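Local coordinates for protein putative 4-Hydroxy-2-oxoglutarate aldolase / 2-dehydro-3-deoxyphosphogluconate aldolase (Yersinia enterocolitica, PDB 3LM7) that is a putative aldolase of the KDGP aldolase family, with a fold of the TIM-barrel type, at residues R12-L17 / I207-G212. Numbering follows the deposited sequence.
Sequences RDRVCL and IALDAG. With K (potassium ion), chain E.
A Schellman motif closes helix 201-211, and Arg-14, from the loop that leads into strand 17-20, reaches across to this helix end. In the motif Val-213 N pairs with Ala-208 O, and Gly-212 N weakly with Leu-209 O. Gly-212, the C-prime residue, takes a positive phi (104°), a conformation open to glycine, which has no side chain to meet the carbonyl before it. Leu-209, three residues before Gly-212, lays its CD2 over one face of the Arg-14 guanidinium, nearer the NH2 corner than the centre, with Arg-14 NH2 3.5 Å from Leu-209 CD2. Bends at chi2 and chi3 bring the chain round to the leucine, and chi4 (-79°) turns the guanidinium so that one face meets the methyl. The same methyl also meets Val-15, whose CG2 is 4.0 Å from Leu-209 CD2; the two side chains are roughly perpendicular.

The polar side runs through water 1. Arg-14 NH2 donates to this water at 2.7 Å, and the water donates to Leu-209 O, also at 2.7 Å. Both acceptors lie in the guanidinium plane, at its edge. Arg-14 NH2 also donates a hydrogen bond to Val-213 O, its strongest polar partner, and NE a weak one to Thr-214 O. From helix 234-247, Ile-247 packs on Leu-209 and Val-244 on Val-15. Ala-211 O binds a potassium ion at 2.6 Å, together with Ala-211 O of the second subunit.

The water and these two bonds probably hold the guanidinium's orientation just beyond the helix end, where its positive charge would probably suit the helix dipole.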
ATOM      1  N   ARG A  12       6.907  -8.556   4.041  1.00  8.67           N
ATOM      2  CA  ARG A  12       5.503  -8.210   4.415  1.00 11.12           C
ATOM      3  C   ARG A  12       4.929  -7.060   3.612  1.00 12.50           C
ATOM      4  O   ARG A  12       4.197  -6.195   4.142  1.00 12.33           O
ATOM      5  CB  ARG A  12       5.384  -7.863   5.909  1.00 12.21           C
ATOM      6  CG  ARG A  12       5.732  -9.079   6.785  1.00 13.24           C
ATOM      7  CD  ARG A  12       5.217  -8.913   8.188  1.00 24.10           C
ATOM      8  NE  ARG A  12       5.521 -10.188   8.826  1.00 33.58           N
ATOM      9  CZ  ARG A  12       5.315 -10.458  10.110  1.00 39.70           C
ATOM     10  NH1 ARG A  12       4.753  -9.526  10.889  1.00 36.63           N
ATOM     11  NH2 ARG A  12       5.670 -11.661  10.605  1.00 37.63           N
ATOM     12  N   ASP A  13       5.275  -7.049   2.336  1.00 13.30           N
ATOM     13  CA  ASP A  13       4.742  -6.084   1.394  1.00 15.09           C
ATOM     14  C   ASP A  13       5.022  -4.669   1.709  1.00 13.85           C
ATOM     15  O   ASP A  13       4.329  -3.805   1.179  1.00 11.91           O
ATOM     16  CB  ASP A  13       3.231  -6.226   1.239  1.00 16.76           C
ATOM     17  CG  ASP A  13       2.895  -7.034   0.032  1.00 27.86           C
ATOM     18  OD1 ASP A  13       3.357  -6.647  -1.133  1.00 31.74           O
ATOM     19  OD2 ASP A  13       2.252  -8.081   0.279  1.00 37.54           O
ATOM     20  N   ARG A  14       6.082  -4.426   2.487  1.00 11.49           N
ATOM     21  CA  ARG A  14       6.366  -3.050   2.896  1.00 11.36           C
ATOM     22  C   ARG A  14       7.754  -2.587   2.540  1.00 10.31           C
ATOM     23  O   ARG A  14       7.905  -1.461   2.087  1.00 11.60           O
ATOM     24  CB  ARG A  14       6.171  -2.833   4.403  1.00 11.78           C
ATOM     25  CG  ARG A  14       4.749  -2.879   4.935  1.00 19.56           C
ATOM     26  CD  ARG A  14       3.844  -1.730   4.398  1.00 19.36           C
ATOM     27  NE  ARG A  14       4.151  -0.308   4.697  1.00 22.25           N
ATOM     28  CZ  ARG A  14       3.886   0.320   5.842  1.00 22.90           C
ATOM     29  NH1 ARG A  14       3.450  -0.382   6.888  1.00 26.33           N
ATOM     30  NH2 ARG A  14       4.132   1.633   5.995  1.00 22.83           N
ATOM     31  N   VAL A  15       8.771  -3.392   2.844  1.00  8.67           N
ATOM     32  CA  VAL A  15      10.178  -2.902   2.765  1.00  8.21           C
ATOM     33  C   VAL A  15      11.067  -3.867   2.054  1.00  9.10           C
ATOM     34  O   VAL A  15      11.045  -5.088   2.403  1.00  9.61           O
ATOM     35  CB  VAL A  15      10.800  -2.672   4.162  1.00  9.50           C
ATOM     36  CG1 VAL A  15      12.314  -2.232   3.989  1.00  7.25           C
ATOM     37  CG2 VAL A  15       9.981  -1.596   4.889  1.00  8.53           C
ATOM     38  N   CYS A  16      11.881  -3.349   1.111  1.00  7.41           N
ATOM     39  CA  CYS A  16      12.830  -4.214   0.392  1.00  8.12           C
ATOM     40  C   CYS A  16      14.180  -3.500   0.426  1.00  8.95           C
ATOM     41  O   CYS A  16      14.273  -2.313   0.116  1.00  8.17           O
ATOM     42  CB  CYS A  16      12.353  -4.457  -1.072  1.00  5.75           C
ATOM     43  SG  CYS A  16      13.432  -5.654  -1.951  1.00  9.19           S
ATOM     44  N   LEU A  17      15.238  -4.215   0.792  1.00  7.70           N
ATOM     45  CA  LEU A  17      16.549  -3.579   0.848  1.00  7.81           C
ATOM     46  C   LEU A  17      17.057  -3.374  -0.564  1.00  5.89           C
ATOM     47  O   LEU A  17      16.697  -4.122  -1.474  1.00  6.61           O
ATOM     48  CB  LEU A  17      17.578  -4.498   1.606  1.00  6.74           C
ATOM     49  CG  LEU A  17      17.161  -4.859   3.012  1.00  7.83           C
ATOM     50  CD1 LEU A  17      18.256  -5.816   3.538  1.00  9.18           C
ATOM     51  CD2 LEU A  17      17.042  -3.614   3.961  1.00  5.29           C
ATOM     52  N   ILE A 207      10.825   6.423  10.012  1.00  8.20           N
ATOM     53  CA  ILE A 207      10.159   7.674   9.604  1.00  8.38           C
ATOM     54  C   ILE A 207       9.210   7.450   8.444  1.00  8.02           C
ATOM     55  O   ILE A 207       8.080   7.955   8.431  1.00  6.69           O
ATOM     56  CB  ILE A 207      11.244   8.713   9.214  1.00  9.77           C
ATOM     57  CG1 ILE A 207      11.810   9.313  10.489  1.00  7.76           C
ATOM     58  CG2 ILE A 207      10.670   9.826   8.265  1.00  8.36           C
ATOM     59  CD1 ILE A 207      13.129  10.090  10.208  1.00 12.21           C
ATOM     60  N   ALA A 208       9.659   6.677   7.452  1.00  7.88           N
ATOM     61  CA  ALA A 208       8.803   6.380   6.274  1.00  9.04           C
ATOM     62  C   ALA A 208       7.599   5.523   6.686  1.00  8.86           C
ATOM     63  O   ALA A 208       6.465   5.764   6.194  1.00  8.84           O
ATOM     64  CB  ALA A 208       9.618   5.621   5.115  1.00  8.77           C
ATOM     65  N   LEU A 209       7.824   4.512   7.541  1.00  7.91           N
ATOM     66  CA  LEU A 209       6.706   3.682   7.974  1.00  7.96           C
ATOM     67  C   LEU A 209       5.701   4.485   8.802  1.00  8.94           C
ATOM     68  O   LEU A 209       4.499   4.317   8.618  1.00  9.36           O
ATOM     69  CB  LEU A 209       7.200   2.484   8.813  1.00 10.35           C
ATOM     70  CG  LEU A 209       8.155   1.520   8.110  1.00 10.40           C
ATOM     71  CD1 LEU A 209       8.679   0.414   9.130  1.00 10.09           C
ATOM     72  CD2 LEU A 209       7.437   0.825   6.885  1.00 11.01           C
ATOM     73  N   ASP A 210       6.178   5.374   9.690  1.00  8.15           N
ATOM     74  CA  ASP A 210       5.249   6.159  10.540  1.00  9.96           C
ATOM     75  C   ASP A 210       4.430   7.157   9.701  1.00 11.07           C
ATOM     76  O   ASP A 210       3.283   7.390  10.045  1.00 13.12           O
ATOM     77  CB  ASP A 210       5.989   6.964  11.618  1.00 10.06           C
ATOM     78  CG  ASP A 210       6.561   6.073  12.747  1.00 12.42           C
ATOM     79  OD1 ASP A 210       6.262   4.856  12.814  1.00 12.46           O
ATOM     80  OD2 ASP A 210       7.336   6.615  13.546  1.00 15.09           O
ATOM     81  N   ALA A 211       5.030   7.692   8.618  1.00  9.71           N
ATOM     82  CA  ALA A 211       4.298   8.522   7.627  1.00 11.22           C
ATOM     83  C   ALA A 211       3.211   7.742   6.874  1.00 11.52           C
ATOM     84  O   ALA A 211       2.148   8.320   6.499  1.00 12.13           O
ATOM     85  CB  ALA A 211       5.304   9.179   6.625  1.00 11.13           C
ATOM     86  N   GLY A 212       3.405   6.436   6.720  1.00  9.87           N
ATOM     87  CA  GLY A 212       2.408   5.575   6.068  1.00 10.03           C
ATOM     88  C   GLY A 212       2.845   5.197   4.633  1.00  9.18           C
ATOM     89  O   GLY A 212       2.038   4.714   3.833  1.00 10.89           O
TER
HETATM   90  K     K E 401       0.653  10.253   7.532  1.00 15.24           K
HETATM   91  O   HOH W   1       3.053   2.021   8.442  1.00 35.07           O
HETATM   92  O   HOH W   2       0.752   8.644  10.009  1.00 21.95           O
HETATM   93  O   HOH W   3       0.396  11.530   4.881  1.00 13.09           O
HETATM   94  O   HOH W   4      -0.938  12.707   8.418  1.00 15.66           O
HETATM   95  O   HOH W   5       2.470  11.127   9.500  1.00 33.82           O